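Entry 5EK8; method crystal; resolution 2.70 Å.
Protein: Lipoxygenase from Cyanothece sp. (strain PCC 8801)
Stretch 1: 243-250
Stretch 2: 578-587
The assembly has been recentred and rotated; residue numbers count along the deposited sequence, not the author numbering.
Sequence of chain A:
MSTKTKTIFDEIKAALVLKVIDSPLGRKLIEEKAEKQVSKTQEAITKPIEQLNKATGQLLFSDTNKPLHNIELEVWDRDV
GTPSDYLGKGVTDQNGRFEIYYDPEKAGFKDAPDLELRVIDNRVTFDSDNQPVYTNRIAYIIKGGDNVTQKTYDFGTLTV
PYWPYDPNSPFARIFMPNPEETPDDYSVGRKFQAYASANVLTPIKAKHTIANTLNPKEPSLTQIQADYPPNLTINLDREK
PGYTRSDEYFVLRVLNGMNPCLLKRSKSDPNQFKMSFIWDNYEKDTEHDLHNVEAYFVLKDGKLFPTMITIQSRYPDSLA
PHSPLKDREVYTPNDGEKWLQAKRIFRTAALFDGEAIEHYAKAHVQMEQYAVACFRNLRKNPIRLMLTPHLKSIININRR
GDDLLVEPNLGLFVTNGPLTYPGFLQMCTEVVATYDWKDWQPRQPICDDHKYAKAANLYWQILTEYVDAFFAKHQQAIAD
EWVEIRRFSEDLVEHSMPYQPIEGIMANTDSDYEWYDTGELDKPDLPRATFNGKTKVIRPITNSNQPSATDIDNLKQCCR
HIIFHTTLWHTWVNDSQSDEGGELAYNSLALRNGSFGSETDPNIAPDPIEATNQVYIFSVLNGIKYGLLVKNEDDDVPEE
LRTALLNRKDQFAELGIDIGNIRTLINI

Stretch 1, residues 243-250: YTRSDEYF
Stretch 2 (578-587) SDEGGELAYN

Two segments of one chain, at least 330 residues apart where they touch, bury 273 Å² between them, both sides summed. In stretch 1, Tyr243 to Ser246 form a turn, with Ser246 N and OG 3.1 and 2.5 Å from Tyr243 O, both hydrogen bonds. Ser246 is the N-cap (chi1 p, psi 165°), and a helix runs from Asp247 onward.

Stretch 2 begins at Ser578, within a helix that starts earlier in the chain. Asp579 lies at the fringe: its O is 4.4 Å from Tyr249 OH. The CA-to-CB bond of Glu580 points away, but the end of its side chain comes nearer. Gly582 N donates to Ser578 O at 2.8 Å. An ideal CB on Gly582 would clash with Ser578 O at 2.6 Å.

Glu583 (phi/psi -108/114°) has its CA-to-CB bond toward stretch 1. Its chi1 and chi2 are both t, so the side chain is extended as far as CD; chi3 is 30°. Glu583 OE1 forms a salt bridge with Arg245 NH2 at 2.5 Å, near the guanidinium plane. The CA-to-CB bond of Arg245 points sideways, and its m, m chi1 and chi2, chi3 of 129° and chi4 of 104° carry its end nearer. Arg245 NE also donates to Thr244 OG1 at 3.0 Å.

Leu584 to Tyr586 have helical phi/psi. Tyr586 N and Asn587 N both donate to Glu583 O, at 3.0 and 3.1 Å. Ala585 CB is 4.2 Å from Arg245 NH1.

The CA-to-CB bond of Tyr586 (chi1 t, chi2 74°) points toward stretch 1. In the nearest CA pair, Arg245 CA is 7.7 Å from Tyr586 CA. Tyr586 CB lies over one face of the guanidinium, and Tyr586 CD1 is 3.3 Å from Arg245 NE. Tyr586 CE1 is 3.2 Å from Thr244 O. Tyr586 OH meets the edge of the Tyr249 ring, 3.2 Å from Tyr249 CE2. Tyr249 has chi1 t and chi2 72°.

Asn587 turns to an extended backbone (-162/153°), and Asn587 ND2 donates to Glu580 O at 3.2 Å.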

ATOM      1  N   TYR A 243       4.379  11.838 -30.616  1.00 66.07           N
ATOM      2  CA  TYR A 243       5.623  11.415 -29.980  1.00 62.94           C
ATOM      3  C   TYR A 243       5.400  10.201 -29.077  1.00 61.29           C
ATOM      4  O   TYR A 243       6.193   9.259 -29.084  1.00 60.00           O
ATOM      5  CB  TYR A 243       6.263  12.554 -29.170  1.00 61.49           C
ATOM      6  CG  TYR A 243       7.410  12.055 -28.315  1.00 65.42           C
ATOM      7  CD1 TYR A 243       8.464  11.356 -28.890  1.00 71.41           C
ATOM      8  CD2 TYR A 243       7.424  12.247 -26.938  1.00 67.13           C
ATOM      9  CE1 TYR A 243       9.506  10.863 -28.125  1.00 75.75           C
ATOM     10  CE2 TYR A 243       8.471  11.762 -26.160  1.00 71.84           C
ATOM     11  CZ  TYR A 243       9.512  11.069 -26.760  1.00 75.73           C
ATOM     12  OH  TYR A 243      10.560  10.572 -26.009  1.00 72.93           O
ATOM     13  N   THR A 244       4.317  10.213 -28.306  1.00 54.27           N
ATOM     14  CA  THR A 244       4.091   9.145 -27.340  1.00 47.33           C
ATOM     15  C   THR A 244       3.691   7.825 -27.993  1.00 47.84           C
ATOM     16  O   THR A 244       3.706   6.787 -27.337  1.00 50.22           O
ATOM     17  CB  THR A 244       3.015   9.526 -26.296  1.00 42.69           C
ATOM     18  OG1 THR A 244       1.744   9.707 -26.933  1.00 44.15           O
ATOM     19  CG2 THR A 244       3.418  10.794 -25.560  1.00 38.13           C
ATOM     20  N   ARG A 245       3.343   7.854 -29.278  1.00 47.15           N
ATOM     21  CA  ARG A 245       3.022   6.616 -29.991  1.00 47.89           C
ATOM     22  C   ARG A 245       4.266   6.007 -30.659  1.00 50.61           C
ATOM     23  O   ARG A 245       4.200   4.920 -31.234  1.00 51.80           O
ATOM     24  CB  ARG A 245       1.934   6.852 -31.045  1.00 42.55           C
ATOM     25  CG  ARG A 245       0.735   7.658 -30.572  1.00 43.17           C
ATOM     26  CD  ARG A 245      -0.023   7.007 -29.430  1.00 36.89           C
ATOM     27  NE  ARG A 245      -0.214   7.950 -28.326  1.00 43.08           N
ATOM     28  CZ  ARG A 245      -1.358   8.568 -28.031  1.00 39.03           C
ATOM     29  NH1 ARG A 245      -2.446   8.350 -28.749  1.00 34.81           N
ATOM     30  NH2 ARG A 245      -1.413   9.406 -27.004  1.00 32.84           N
ATOM     31  N   SER A 246       5.400   6.699 -30.561  1.00 46.16           N
ATOM     32  CA  SER A 246       6.639   6.260 -31.210  1.00 42.58           C
ATOM     33  C   SER A 246       7.316   5.091 -30.489  1.00 44.82           C
ATOM     34  O   SER A 246       6.991   4.788 -29.345  1.00 46.46           O
ATOM     35  CB  SER A 246       7.620   7.427 -31.312  1.00 38.10           C
ATOM     36  OG  SER A 246       8.046   7.839 -30.026  1.00 36.88           O
ATOM     37  N   ASP A 247       8.260   4.445 -31.171  1.00 44.29           N
ATOM     38  CA  ASP A 247       8.986   3.303 -30.616  1.00 44.18           C
ATOM     39  C   ASP A 247       9.900   3.692 -29.454  1.00 49.80           C
ATOM     40  O   ASP A 247      10.018   2.953 -28.468  1.00 51.35           O
ATOM     41  CB  ASP A 247       9.812   2.612 -31.705  1.00 42.20           C
ATOM     42  CG  ASP A 247       8.950   1.897 -32.728  1.00 47.10           C
ATOM     43  OD1 ASP A 247       9.494   1.456 -33.765  1.00 47.90           O
ATOM     44  OD2 ASP A 247       7.725   1.787 -32.498  1.00 48.49           O
ATOM     45  N   GLU A 248      10.552   4.843 -29.587  1.00 53.58           N
ATOM     46  CA  GLU A 248      11.456   5.351 -28.561  1.00 52.21           C
ATOM     47  C   GLU A 248      10.723   5.493 -27.231  1.00 49.80           C
ATOM     48  O   GLU A 248      11.222   5.090 -26.170  1.00 50.65           O
ATOM     49  CB  GLU A 248      12.048   6.701 -28.985  1.00 49.19           C
ATOM     50  CG  GLU A 248      12.870   6.675 -30.279  0.89 48.35           C
ATOM     51  CD  GLU A 248      12.014   6.562 -31.533  0.79 46.41           C
ATOM     52  OE1 GLU A 248      10.784   6.754 -31.439  0.41 45.32           O
ATOM     53  OE2 GLU A 248      12.570   6.274 -32.610  0.89 46.35           O
ATOM     54  N   TYR A 249       9.524   6.056 -27.306  1.00 46.77           N
ATOM     55  CA  TYR A 249       8.714   6.291 -26.123  1.00 45.47           C
ATOM     56  C   TYR A 249       8.156   4.981 -25.580  1.00 44.97           C
ATOM     57  O   TYR A 249       8.043   4.805 -24.366  1.00 41.13           O
ATOM     58  CB  TYR A 249       7.578   7.271 -26.429  1.00 45.58           C
ATOM     59  CG  TYR A 249       6.887   7.765 -25.183  1.00 41.68           C
ATOM     60  CD1 TYR A 249       7.521   8.658 -24.327  1.00 39.01           C
ATOM     61  CD2 TYR A 249       5.611   7.325 -24.850  1.00 40.11           C
ATOM     62  CE1 TYR A 249       6.905   9.102 -23.175  1.00 42.67           C
ATOM     63  CE2 TYR A 249       4.984   7.763 -23.703  1.00 44.16           C
ATOM     64  CZ  TYR A 249       5.634   8.652 -22.865  1.00 47.86           C
ATOM     65  OH  TYR A 249       5.008   9.093 -21.719  1.00 53.37           O
ATOM     66  N   PHE A 250       7.811   4.070 -26.488  1.00 48.20           N
ATOM     67  CA  PHE A 250       7.341   2.740 -26.116  1.00 48.32           C
ATOM     68  C   PHE A 250       8.371   2.042 -25.238  1.00 50.03           C
ATOM     69  O   PHE A 250       8.046   1.522 -24.164  1.00 53.90           O
ATOM     70  CB  PHE A 250       7.050   1.907 -27.365  1.00 46.69           C
ATOM     71  CG  PHE A 250       6.594   0.505 -27.074  1.00 48.86           C
ATOM     72  CD1 PHE A 250       7.463  -0.565 -27.214  1.00 46.04           C
ATOM     73  CD2 PHE A 250       5.291   0.256 -26.670  1.00 50.54           C
ATOM     74  CE1 PHE A 250       7.042  -1.859 -26.958  1.00 46.05           C
ATOM     75  CE2 PHE A 250       4.865  -1.038 -26.410  1.00 49.04           C
ATOM     76  CZ  PHE A 250       5.741  -2.095 -26.554  1.00 45.52           C
ATOM     77  N   SER A 578      -1.306   8.597 -13.873  1.00 48.58           N
ATOM     78  CA  SER A 578      -1.785   9.561 -14.860  1.00 47.97           C
ATOM     79  C   SER A 578      -0.932   9.543 -16.115  1.00 44.89           C
ATOM     80  O   SER A 578      -1.455   9.595 -17.228  1.00 40.97           O
ATOM     81  CB  SER A 578      -1.806  10.972 -14.279  1.00 45.09           C
ATOM     82  OG  SER A 578      -3.136  11.375 -14.024  1.00 46.28           O
ATOM     83  N   ASP A 579       0.381   9.458 -15.924  1.00 45.40           N
ATOM     84  CA  ASP A 579       1.325   9.512 -17.034  1.00 47.99           C
ATOM     85  C   ASP A 579       1.149   8.351 -17.999  1.00 50.53           C
ATOM     86  O   ASP A 579       1.440   8.471 -19.187  1.00 54.06           O
ATOM     87  CB  ASP A 579       2.763   9.525 -16.514  1.00 50.82           C
ATOM     88  CG  ASP A 579       3.049  10.713 -15.625  1.00 51.84           C
ATOM     89  OD1 ASP A 579       2.204  11.630 -15.567  1.00 57.72           O
ATOM     90  OD2 ASP A 579       4.123  10.736 -14.989  1.00 49.38           O
ATOM     91  N   GLU A 580       0.669   7.225 -17.488  1.00 51.22           N
ATOM     92  CA  GLU A 580       0.520   6.044 -18.321  1.00 47.85           C
ATOM     93  C   GLU A 580      -0.912   5.864 -18.801  1.00 44.54           C
ATOM     94  O   GLU A 580      -1.142   5.431 -19.926  1.00 45.00           O
ATOM     95  CB  GLU A 580       0.976   4.791 -17.568  1.00 42.44           C
ATOM     96  CG  GLU A 580       1.902   3.907 -18.381  1.00 37.87           C
ATOM     97  CD  GLU A 580       3.263   4.547 -18.615  1.00 40.95           C
ATOM     98  OE1 GLU A 580       3.850   5.075 -17.644  1.00 38.40           O
ATOM     99  OE2 GLU A 580       3.743   4.525 -19.772  1.00 43.33           O
ATOM    100  N   GLY A 581      -1.878   6.203 -17.954  1.00 38.62           N
ATOM    101  CA  GLY A 581      -3.261   5.878 -18.246  1.00 42.04           C
ATOM    102  C   GLY A 581      -4.251   7.023 -18.212  1.00 45.35           C
ATOM    103  O   GLY A 581      -5.458   6.790 -18.247  1.00 44.57           O
ATOM    104  N   GLY A 582      -3.749   8.253 -18.150  1.00 47.58           N
ATOM    105  CA  GLY A 582      -4.607   9.426 -18.138  1.00 45.19           C
ATOM    106  C   GLY A 582      -5.289   9.693 -19.468  1.00 45.74           C
ATOM    107  O   GLY A 582      -6.358  10.300 -19.514  1.00 47.65           O
ATOM    108  N   GLU A 583      -4.671   9.234 -20.553  1.00 48.04           N
ATOM    109  CA  GLU A 583      -5.213   9.434 -21.894  1.00 49.40           C
ATOM    110  C   GLU A 583      -5.761   8.136 -22.487  1.00 51.24           C
ATOM    111  O   GLU A 583      -5.011   7.199 -22.767  1.00 47.82           O
ATOM    112  CB  GLU A 583      -4.145  10.021 -22.816  1.00 50.29           C
ATOM    113  CG  GLU A 583      -4.591  10.164 -24.257  1.00 52.95           C
ATOM    114  CD  GLU A 583      -3.491  10.686 -25.162  1.00 52.57           C
ATOM    115  OE1 GLU A 583      -2.303  10.409 -24.875  1.00 44.43           O
ATOM    116  OE2 GLU A 583      -3.816  11.381 -26.153  1.00 54.97           O
ATOM    117  N   LEU A 584      -7.074   8.114 -22.689  1.00 51.90           N
ATOM    118  CA  LEU A 584      -7.809   6.927 -23.120  1.00 49.13           C
ATOM    119  C   LEU A 584      -7.335   6.353 -24.449  1.00 52.40           C
ATOM    120  O   LEU A 584      -7.251   5.132 -24.613  1.00 54.47           O
ATOM    121  CB  LEU A 584      -9.300   7.254 -23.212  1.00 48.58           C
ATOM    122  CG  LEU A 584      -9.920   7.774 -21.914  1.00 47.79           C
ATOM    123  CD1 LEU A 584     -11.137   8.646 -22.195  1.00 48.41           C
ATOM    124  CD2 LEU A 584     -10.293   6.607 -21.014  1.00 43.97           C
ATOM    125  N   ALA A 585      -7.024   7.226 -25.400  1.00 49.92           N
ATOM    126  CA  ALA A 585      -6.596   6.766 -26.716  1.00 49.09           C
ATOM    127  C   ALA A 585      -5.271   6.003 -26.642  1.00 48.67           C
ATOM    128  O   ALA A 585      -4.968   5.158 -27.489  1.00 44.94           O
ATOM    129  CB  ALA A 585      -6.478   7.941 -27.669  1.00 40.00           C
ATOM    130  N   TYR A 586      -4.490   6.312 -25.615  1.00 46.65           N
ATOM    131  CA  TYR A 586      -3.132   5.803 -25.492  1.00 43.02           C
ATOM    132  C   TYR A 586      -3.063   4.552 -24.622  1.00 40.66           C
ATOM    133  O   TYR A 586      -2.218   3.676 -24.833  1.00 36.68           O
ATOM    134  CB  TYR A 586      -2.230   6.898 -24.922  1.00 30.82           C
ATOM    135  CG  TYR A 586      -0.828   6.456 -24.588  1.00 39.74           C
ATOM    136  CD1 TYR A 586       0.107   6.221 -25.588  1.00 43.72           C
ATOM    137  CD2 TYR A 586      -0.432   6.283 -23.269  1.00 37.84           C
ATOM    138  CE1 TYR A 586       1.396   5.817 -25.280  1.00 44.64           C
ATOM    139  CE2 TYR A 586       0.853   5.885 -22.951  1.00 40.57           C
ATOM    140  CZ  TYR A 586       1.765   5.657 -23.958  1.00 43.35           C
ATOM    141  OH  TYR A 586       3.044   5.251 -23.641  1.00 46.78           O
ATOM    142  N   ASN A 587      -3.964   4.467 -23.652  1.00 40.53           N
ATOM    143  CA  ASN A 587      -3.931   3.365 -22.709  1.00 42.12           C
ATOM    144  C   ASN A 587      -5.231   3.154 -21.945  1.00 45.46           C
ATOM    145  O   ASN A 587      -6.012   4.081 -21.753  1.00 47.15           O
ATOM    146  CB  ASN A 587      -2.792   3.575 -21.715  1.00 40.16           C
ATOM    147  CG  ASN A 587      -2.060   2.288 -21.397  1.00 44.09           C
ATOM    148  OD1 ASN A 587      -2.556   1.201 -21.689  1.00 47.22           O
ATOM    149  ND2 ASN A 587      -0.875   2.403 -20.801  1.00 41.32           N
TER